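Local coordinates for A-type flavoprotein (Giardia intestinalis, PDB 2Q9U) that scavenges dioxygen, probably by reducing it at a diiron centre with electrons passed through a bound flavin mononucleotide, at residues A[200-205]-A[300-305]; A[210-215]-A[248-253]. One frame throughout, in Å; residues are numbered along the deposited sequence.

Followed from the N terminus, the chain enters both contacts by way of two consecutive helices, 189-204 and 208-219. The second is the first to be paired: the end of helix 236-250 comes back to it and closes contact 2 (210-215 with 248-253), a short loop. The chain then runs on into the flavodoxin-like domain, and only at helix 298-306 does contact 1 (200-205 with 300-305) close the longer loop, which encloses the shorter one. Contact 1 thus joins the two domains, whereas contact 2 ties together successive helices with two short strands between them. Trp249 links them: its CH2 lies 3.1 Å from Leu204 O, and its ring also packs on Thr200.

Contact 1. Residues A[200-205]-A[300-305]; sequences TANILG and KVALHT
The carboxamide of Asn202 is the flat group that meets the other helix, and the Ala302 methyl lies over one face of it, displaced toward its outer end, CB 3.4 Å from OD1 and 3.7 Å from ND2. A second flat group, the imidazole of His304, carries Leu303 CG on one face, over the ring centre, on the flank of its own helix. The Asn202 side chain leaves with CG anti to the carbonyl carbon, and chi2 of -88° turns the amide so that both ends are used: OD1 is bonded to Tyr332 OH, while ND2 gives its hydrogens to Glu198 O and Thr299 O. Rotation of this buried amide is fixed from both sides. The contact brings the end of helix 189-204, from the metallo-beta-lactamase-like domain, against helix 298-306, which in the flavodoxin-like domain forms the beta-alpha-beta crossover from strand 287-292 to strand 310-314, passing strand 258-263. Their local axes approach to 8.3 Å at 111°, a crossing consistent with the small residues, Ala201 and Ala302, at its centre. Ala201 points its methyl at the opposing backbone, CB coming 3.5 Å from Ala302 O and 4.0 Å from Leu303 CA; the two alanine methyls, CB to CB, stand 4.3 Å apart. Farther along, Thr305 OG1 donates to Val301 O at 2.7 Å from above the carbonyl plane, an oxygen shared with Thr305 N.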
ATOM      1  N   THR A 200       3.189  21.455 -11.193  1.00 10.59           N
ATOM      2  CA  THR A 200       3.887  22.715 -10.884  1.00 11.18           C
ATOM      3  C   THR A 200       4.461  22.708  -9.462  1.00 11.53           C
ATOM      4  O   THR A 200       5.652  22.994  -9.243  1.00 11.43           O
ATOM      5  CB  THR A 200       2.953  23.919 -11.032  1.00 11.06           C
ATOM      6  OG1 THR A 200       2.344  23.876 -12.321  1.00 11.83           O
ATOM      7  CG2 THR A 200       3.761  25.212 -10.908  1.00 13.80           C
ATOM      8  N   ALA A 201       3.598  22.374  -8.500  1.00 11.26           N
ATOM      9  CA  ALA A 201       3.974  22.334  -7.089  1.00 11.48           C
ATOM     10  C   ALA A 201       5.141  21.378  -6.827  1.00 11.34           C
ATOM     11  O   ALA A 201       6.072  21.721  -6.084  1.00 12.34           O
ATOM     12  CB  ALA A 201       2.711  21.915  -6.219  1.00 11.14           C
ATOM     13  N   ASN A 202       5.110  20.192  -7.454  1.00 10.46           N
ATOM     14  CA  ASN A 202       6.059  19.106  -7.135  1.00 11.84           C
ATOM     15  C   ASN A 202       7.351  19.113  -7.918  1.00 12.71           C
ATOM     16  O   ASN A 202       8.351  18.607  -7.440  1.00 13.02           O
ATOM     17  CB  ASN A 202       5.411  17.738  -7.346  1.00 10.95           C
ATOM     18  CG  ASN A 202       4.503  17.355  -6.197  1.00 10.92           C
ATOM     19  OD1 ASN A 202       4.947  16.764  -5.216  1.00  9.75           O
ATOM     20  ND2 ASN A 202       3.225  17.697  -6.316  1.00  8.61           N
ATOM     21  N   ILE A 203       7.312  19.645  -9.133  1.00 14.19           N
ATOM     22  CA  ILE A 203       8.477  19.583 -10.029  1.00 16.29           C
ATOM     23  C   ILE A 203       9.110  20.965 -10.169  1.00 16.64           C
ATOM     24  O   ILE A 203      10.342  21.106 -10.170  1.00 17.65           O
ATOM     25  CB  ILE A 203       8.110  18.987 -11.409  1.00 16.24           C
ATOM     26  CG1 ILE A 203       7.351  17.641 -11.244  1.00 18.25           C
ATOM     27  CG2 ILE A 203       9.368  18.881 -12.332  1.00 17.57           C
ATOM     28  CD1 ILE A 203       8.111  16.597 -10.446  1.00 18.28           C
ATOM     29  N   LEU A 204       8.263  21.986 -10.232  1.00 16.06           N
ATOM     30  CA  LEU A 204       8.731  23.316 -10.589  1.00 15.55           C
ATOM     31  C   LEU A 204       8.789  24.283  -9.429  1.00 15.56           C
ATOM     32  O   LEU A 204       9.180  25.448  -9.614  1.00 15.41           O
ATOM     33  CB  LEU A 204       7.853  23.887 -11.729  1.00 15.74           C
ATOM     34  CG  LEU A 204       7.704  23.068 -13.033  1.00 15.48           C
ATOM     35  CD1 LEU A 204       6.661  23.720 -13.969  1.00 14.11           C
ATOM     36  CD2 LEU A 204       9.021  22.856 -13.772  1.00 18.77           C
ATOM     37  N   GLY A 205       8.386  23.824  -8.245  1.00 15.02           N
ATOM     38  CA  GLY A 205       8.059  24.744  -7.124  1.00 15.48           C
ATOM     39  C   GLY A 205       9.165  25.752  -6.815  1.00 15.59           C
ATOM     40  O   GLY A 205       8.887  26.898  -6.457  1.00 16.25           O
ATOM     41  N   LYS A 300       0.818  15.213  -2.289  1.00 10.37           N
ATOM     42  CA  LYS A 300      -0.373  15.962  -1.905  1.00 10.75           C
ATOM     43  C   LYS A 300      -0.029  17.122  -0.946  1.00 10.30           C
ATOM     44  O   LYS A 300      -0.643  18.198  -0.998  1.00  9.73           O
ATOM     45  CB  LYS A 300      -1.404  14.973  -1.337  1.00 11.32           C
ATOM     46  CG  LYS A 300      -1.901  14.065  -2.503  1.00 15.31           C
ATOM     47  CD  LYS A 300      -2.792  12.911  -2.104  1.00 20.15           C
ATOM     48  CE  LYS A 300      -3.075  12.043  -3.351  1.00 17.72           C
ATOM     49  NZ  LYS A 300      -1.846  11.312  -3.875  1.00 17.95           N
ATOM     50  N   VAL A 301       0.953  16.902  -0.084  1.00  9.50           N
ATOM     51  CA  VAL A 301       1.437  17.990   0.786  1.00  9.66           C
ATOM     52  C   VAL A 301       1.896  19.180  -0.100  1.00  8.87           C
ATOM     53  O   VAL A 301       1.545  20.358   0.152  1.00  8.84           O
ATOM     54  CB  VAL A 301       2.563  17.484   1.743  1.00 10.09           C
ATOM     55  CG1 VAL A 301       3.215  18.633   2.515  1.00  9.64           C
ATOM     56  CG2 VAL A 301       2.001  16.423   2.747  1.00 12.07           C
ATOM     57  N   ALA A 302       2.681  18.870  -1.124  1.00  8.95           N
ATOM     58  CA  ALA A 302       3.166  19.900  -2.067  1.00  9.49           C
ATOM     59  C   ALA A 302       1.986  20.547  -2.774  1.00 10.12           C
ATOM     60  O   ALA A 302       1.883  21.763  -2.817  1.00 10.27           O
ATOM     61  CB  ALA A 302       4.173  19.310  -3.073  1.00  9.09           C
ATOM     62  N   LEU A 303       1.072  19.735  -3.295  1.00 10.47           N
ATOM     63  CA  LEU A 303      -0.130  20.272  -3.942  1.00 11.12           C
ATOM     64  C   LEU A 303      -0.870  21.334  -3.099  1.00 11.71           C
ATOM     65  O   LEU A 303      -1.229  22.422  -3.598  1.00 12.44           O
ATOM     66  CB  LEU A 303      -1.085  19.125  -4.265  1.00 10.27           C
ATOM     67  CG  LEU A 303      -2.495  19.458  -4.791  1.00 13.29           C
ATOM     68  CD1 LEU A 303      -2.410  20.222  -6.154  1.00 14.67           C
ATOM     69  CD2 LEU A 303      -3.347  18.207  -4.915  1.00 14.10           C
ATOM     70  N   HIS A 304      -1.121  21.014  -1.835  1.00 10.43           N
ATOM     71  CA  HIS A 304      -1.956  21.861  -1.011  1.00 11.36           C
ATOM     72  C   HIS A 304      -1.238  23.061  -0.438  1.00 11.16           C
ATOM     73  O   HIS A 304      -1.802  24.141  -0.401  1.00 11.66           O
ATOM     74  CB  HIS A 304      -2.738  21.042   0.047  1.00 10.39           C
ATOM     75  CG  HIS A 304      -3.823  20.220  -0.570  1.00 10.59           C
ATOM     76  ND1 HIS A 304      -4.943  20.790  -1.135  1.00 10.69           N
ATOM     77  CD2 HIS A 304      -3.941  18.884  -0.767  1.00 10.71           C
ATOM     78  CE1 HIS A 304      -5.729  19.840  -1.617  1.00 10.23           C
ATOM     79  NE2 HIS A 304      -5.135  18.677  -1.418  1.00 11.39           N
ATOM     80  N   THR A 305       0.009  22.875  -0.030  1.00 11.00           N
ATOM     81  CA  THR A 305       0.829  23.987   0.471  1.00 11.87           C
ATOM     82  C   THR A 305       1.133  25.022  -0.626  1.00 12.40           C
ATOM     83  O   THR A 305       1.238  26.220  -0.325  1.00 12.23           O
ATOM     84  CB  THR A 305       2.144  23.506   1.135  1.00 11.40           C
ATOM     85  OG1 THR A 305       2.922  22.714   0.214  1.00 10.61           O
ATOM     86  CG2 THR A 305       1.852  22.667   2.400  1.00 12.51           C
TER

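Contact 2. Residues A[210-215]-A[248-253]; sequences QMRKAL and RWSKGQ
Helix 208-219 of the metallo-beta-lactamase-like domain passes beside the closing turn of helix 236-250, Arg212 CA lying 5.5 Å from Ser250 CA, where a Schellman motif ends the helix shortly before strand 258-263 of the flavodoxin-like sheet begins: Gly252 takes positive phi, Gln253 N reaches back to Arg248 O and Gly252 N to Trp249 O. Ser250 is the best-covered residue here. Its CB sits between two side chains of the facing helix, 3.5 Å from Arg212 CG and 3.8 Å from Met211 CG, and Leu215 adds its CD1 at 3.9 Å from Ser250 OG. The hydroxyl occupies the crowded position between backbone N and carbonyl carbon, from which it bonds to Asp247 O. Met211, with CG anti to the backbone N and the chain bent at chi2 and chi3, crosses the Trp249 side chain at about a right angle; its CB comes 3.5 Å from Trp249 CZ3, while CE lies at the ring edge, in plane. Beyond this, Trp249 meets His254 edge-to-face, and its ring also meets that of Tyr306. Arg212 runs along the more exposed border and bends at chi3 (-59°), which brings Arg212 NH1 within 2.8 Å of Ser250 O. The N-H...O angle is 157°, and the donor stands nearly along the C=O axis, at 171°, with the oxygen in the guanidinium plane. A carbonyl in the last turn of a helix tends to carry the negative end of the helix dipole, so the cationic guanidinium probably finds a favourable electrostatic setting there.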
ATOM      1  N   GLN A 210      12.819  31.159 -12.969  1.00 15.40           N
ATOM      2  CA  GLN A 210      13.068  30.572 -14.284  1.00 15.57           C
ATOM      3  C   GLN A 210      11.782  30.557 -15.112  1.00 15.05           C
ATOM      4  O   GLN A 210      11.820  30.799 -16.311  1.00 14.44           O
ATOM      5  CB  GLN A 210      13.697  29.185 -14.163  1.00 15.72           C
ATOM      6  CG  GLN A 210      15.145  29.182 -13.577  1.00 16.63           C
ATOM      7  CD  GLN A 210      15.227  29.258 -12.046  1.00 19.53           C
ATOM      8  OE1 GLN A 210      14.215  29.388 -11.338  1.00 18.71           O
ATOM      9  NE2 GLN A 210      16.455  29.160 -11.529  1.00 20.33           N
ATOM     10  N   MET A 211      10.637  30.337 -14.466  1.00 15.02           N
ATOM     11  CA  MET A 211       9.339  30.448 -15.155  1.00 15.29           C
ATOM     12  C   MET A 211       9.022  31.861 -15.654  1.00 16.37           C
ATOM     13  O   MET A 211       8.469  32.017 -16.762  1.00 15.11           O
ATOM     14  CB  MET A 211       8.190  29.905 -14.291  1.00 15.22           C
ATOM     15  CG  MET A 211       6.798  29.994 -14.978  1.00 14.90           C
ATOM     16  SD  MET A 211       6.674  28.953 -16.469  1.00 15.98           S
ATOM     17  CE  MET A 211       6.715  27.323 -15.699  1.00 14.25           C
ATOM     18  N   ARG A 212       9.380  32.872 -14.852  1.00 16.46           N
ATOM     19  CA  ARG A 212       9.204  34.275 -15.246  1.00 18.57           C
ATOM     20  C   ARG A 212       9.968  34.534 -16.550  1.00 18.14           C
ATOM     21  O   ARG A 212       9.413  35.124 -17.486  1.00 18.68           O
ATOM     22  CB  ARG A 212       9.665  35.231 -14.135  1.00 17.93           C
ATOM     23  CG  ARG A 212       8.653  35.379 -12.976  1.00 20.44           C
ATOM     24  CD  ARG A 212       8.942  36.621 -12.102  1.00 20.30           C
ATOM     25  NE  ARG A 212      10.279  36.598 -11.503  1.00 22.43           N
ATOM     26  CZ  ARG A 212      10.616  35.963 -10.380  1.00 22.06           C
ATOM     27  NH1 ARG A 212       9.724  35.263  -9.694  1.00 19.34           N
ATOM     28  NH2 ARG A 212      11.870  36.032  -9.941  1.00 23.41           N
ATOM     29  N   LYS A 213      11.206  34.027 -16.620  1.00 19.13           N
ATOM     30  CA  LYS A 213      12.084  34.189 -17.804  1.00 20.01           C
ATOM     31  C   LYS A 213      11.465  33.522 -19.021  1.00 19.88           C
ATOM     32  O   LYS A 213      11.425  34.087 -20.119  1.00 19.67           O
ATOM     33  CB  LYS A 213      13.493  33.612 -17.529  1.00 20.50           C
ATOM     34  CG  LYS A 213      13.997  32.405 -18.422  1.00 23.59           C
ATOM     35  CD  LYS A 213      13.636  30.928 -17.921  1.00 21.73           C
ATOM     36  CE  LYS A 213      14.776  29.935 -18.042  1.00 21.56           C
ATOM     37  NZ  LYS A 213      15.951  29.985 -17.013  1.00 16.51           N
ATOM     38  N   ALA A 214      10.966  32.308 -18.807  1.00 19.33           N
ATOM     39  CA  ALA A 214      10.468  31.489 -19.878  1.00 18.54           C
ATOM     40  C   ALA A 214       9.202  32.131 -20.425  1.00 18.58           C
ATOM     41  O   ALA A 214       9.041  32.229 -21.634  1.00 18.68           O
ATOM     42  CB  ALA A 214      10.197  30.053 -19.371  1.00 18.23           C
ATOM     43  N   LEU A 215       8.323  32.599 -19.531  1.00 18.71           N
ATOM     44  CA  LEU A 215       7.086  33.249 -19.951  1.00 19.11           C
ATOM     45  C   LEU A 215       7.352  34.555 -20.716  1.00 20.22           C
ATOM     46  O   LEU A 215       6.668  34.852 -21.708  1.00 19.19           O
ATOM     47  CB  LEU A 215       6.136  33.471 -18.769  1.00 18.90           C
ATOM     48  CG  LEU A 215       5.586  32.184 -18.118  1.00 18.74           C
ATOM     49  CD1 LEU A 215       4.786  32.530 -16.866  1.00 18.48           C
ATOM     50  CD2 LEU A 215       4.748  31.369 -19.120  1.00 18.61           C
ATOM     51  N   ARG A 248       0.615  33.689 -12.726  1.00 16.57           N
ATOM     52  CA  ARG A 248       0.337  34.030 -11.339  1.00 17.23           C
ATOM     53  C   ARG A 248       1.362  33.374 -10.434  1.00 16.93           C
ATOM     54  O   ARG A 248       1.986  34.045  -9.611  1.00 17.30           O
ATOM     55  CB  ARG A 248      -1.086  33.637 -10.923  1.00 17.29           C
ATOM     56  CG  ARG A 248      -2.179  34.591 -11.426  1.00 18.08           C
ATOM     57  CD  ARG A 248      -3.562  34.206 -10.856  1.00 17.80           C
ATOM     58  NE  ARG A 248      -3.881  32.791 -11.119  1.00 19.14           N
ATOM     59  CZ  ARG A 248      -4.587  32.353 -12.160  1.00 16.87           C
ATOM     60  NH1 ARG A 248      -5.064  33.214 -13.060  1.00 18.99           N
ATOM     61  NH2 ARG A 248      -4.813  31.050 -12.313  1.00 18.00           N
ATOM     62  N   TRP A 249       1.574  32.069 -10.607  1.00 16.74           N
ATOM     63  CA  TRP A 249       2.530  31.366  -9.752  1.00 15.97           C
ATOM     64  C   TRP A 249       3.940  31.954  -9.843  1.00 16.39           C
ATOM     65  O   TRP A 249       4.591  32.147  -8.813  1.00 16.38           O
ATOM     66  CB  TRP A 249       2.548  29.845 -10.037  1.00 16.11           C
ATOM     67  CG  TRP A 249       3.764  29.203  -9.440  1.00 13.83           C
ATOM     68  CD1 TRP A 249       4.038  29.045  -8.103  1.00 13.64           C
ATOM     69  CD2 TRP A 249       4.892  28.689 -10.154  1.00 13.79           C
ATOM     70  NE1 TRP A 249       5.269  28.448  -7.945  1.00 14.70           N
ATOM     71  CE2 TRP A 249       5.822  28.224  -9.185  1.00 13.88           C
ATOM     72  CE3 TRP A 249       5.220  28.584 -11.526  1.00 13.27           C
ATOM     73  CZ2 TRP A 249       7.055  27.649  -9.542  1.00 14.44           C
ATOM     74  CZ3 TRP A 249       6.463  28.011 -11.885  1.00 14.34           C
ATOM     75  CH2 TRP A 249       7.366  27.553 -10.890  1.00 14.24           C
ATOM     76  N   SER A 250       4.415  32.252 -11.058  1.00 16.58           N
ATOM     77  CA  SER A 250       5.769  32.815 -11.241  1.00 16.68           C
ATOM     78  C   SER A 250       5.920  34.157 -10.497  1.00 17.94           C
ATOM     79  O   SER A 250       7.035  34.550 -10.138  1.00 18.16           O
ATOM     80  CB  SER A 250       6.128  33.014 -12.712  1.00 16.37           C
ATOM     81  OG  SER A 250       5.273  33.974 -13.326  1.00 19.11           O
ATOM     82  N   LYS A 251       4.795  34.827 -10.266  1.00 17.93           N
ATOM     83  CA  LYS A 251       4.763  36.117  -9.568  1.00 19.11           C
ATOM     84  C   LYS A 251       4.324  35.989  -8.082  1.00 19.20           C
ATOM     85  O   LYS A 251       4.209  36.991  -7.356  1.00 18.35           O
ATOM     86  CB  LYS A 251       3.846  37.058 -10.342  1.00 18.85           C
ATOM     87  CG  LYS A 251       4.397  37.443 -11.716  1.00 20.87           C
ATOM     88  CD  LYS A 251       3.335  38.136 -12.532  1.00 23.26           C
ATOM     89  CE  LYS A 251       3.924  38.666 -13.826  1.00 26.79           C
ATOM     90  NZ  LYS A 251       2.840  38.961 -14.776  1.00 29.78           N
ATOM     91  N   GLY A 252       4.089  34.758  -7.631  1.00 18.14           N
ATOM     92  CA  GLY A 252       3.665  34.544  -6.248  1.00 18.27           C
ATOM     93  C   GLY A 252       2.244  35.001  -5.973  1.00 17.93           C
ATOM     94  O   GLY A 252       1.873  35.270  -4.822  1.00 18.77           O
ATOM     95  N   GLN A 253       1.430  35.038  -7.023  1.00 17.33           N
ATOM     96  CA  GLN A 253       0.066  35.505  -6.928  1.00 17.69           C
ATOM     97  C   GLN A 253      -0.928  34.343  -7.008  1.00 17.32           C
ATOM     98  O   GLN A 253      -2.110  34.559  -7.305  1.00 17.25           O
ATOM     99  CB  GLN A 253      -0.204  36.501  -8.072  1.00 18.49           C
ATOM    100  CG  GLN A 253       0.654  37.757  -7.988  1.00 20.58           C
ATOM    101  CD  GLN A 253       0.634  38.562  -9.281  1.00 22.32           C
ATOM    102  OE1 GLN A 253       0.122  38.107 -10.311  1.00 23.48           O
ATOM    103  NE2 GLN A 253       1.188  39.757  -9.227  1.00 24.38           N
TER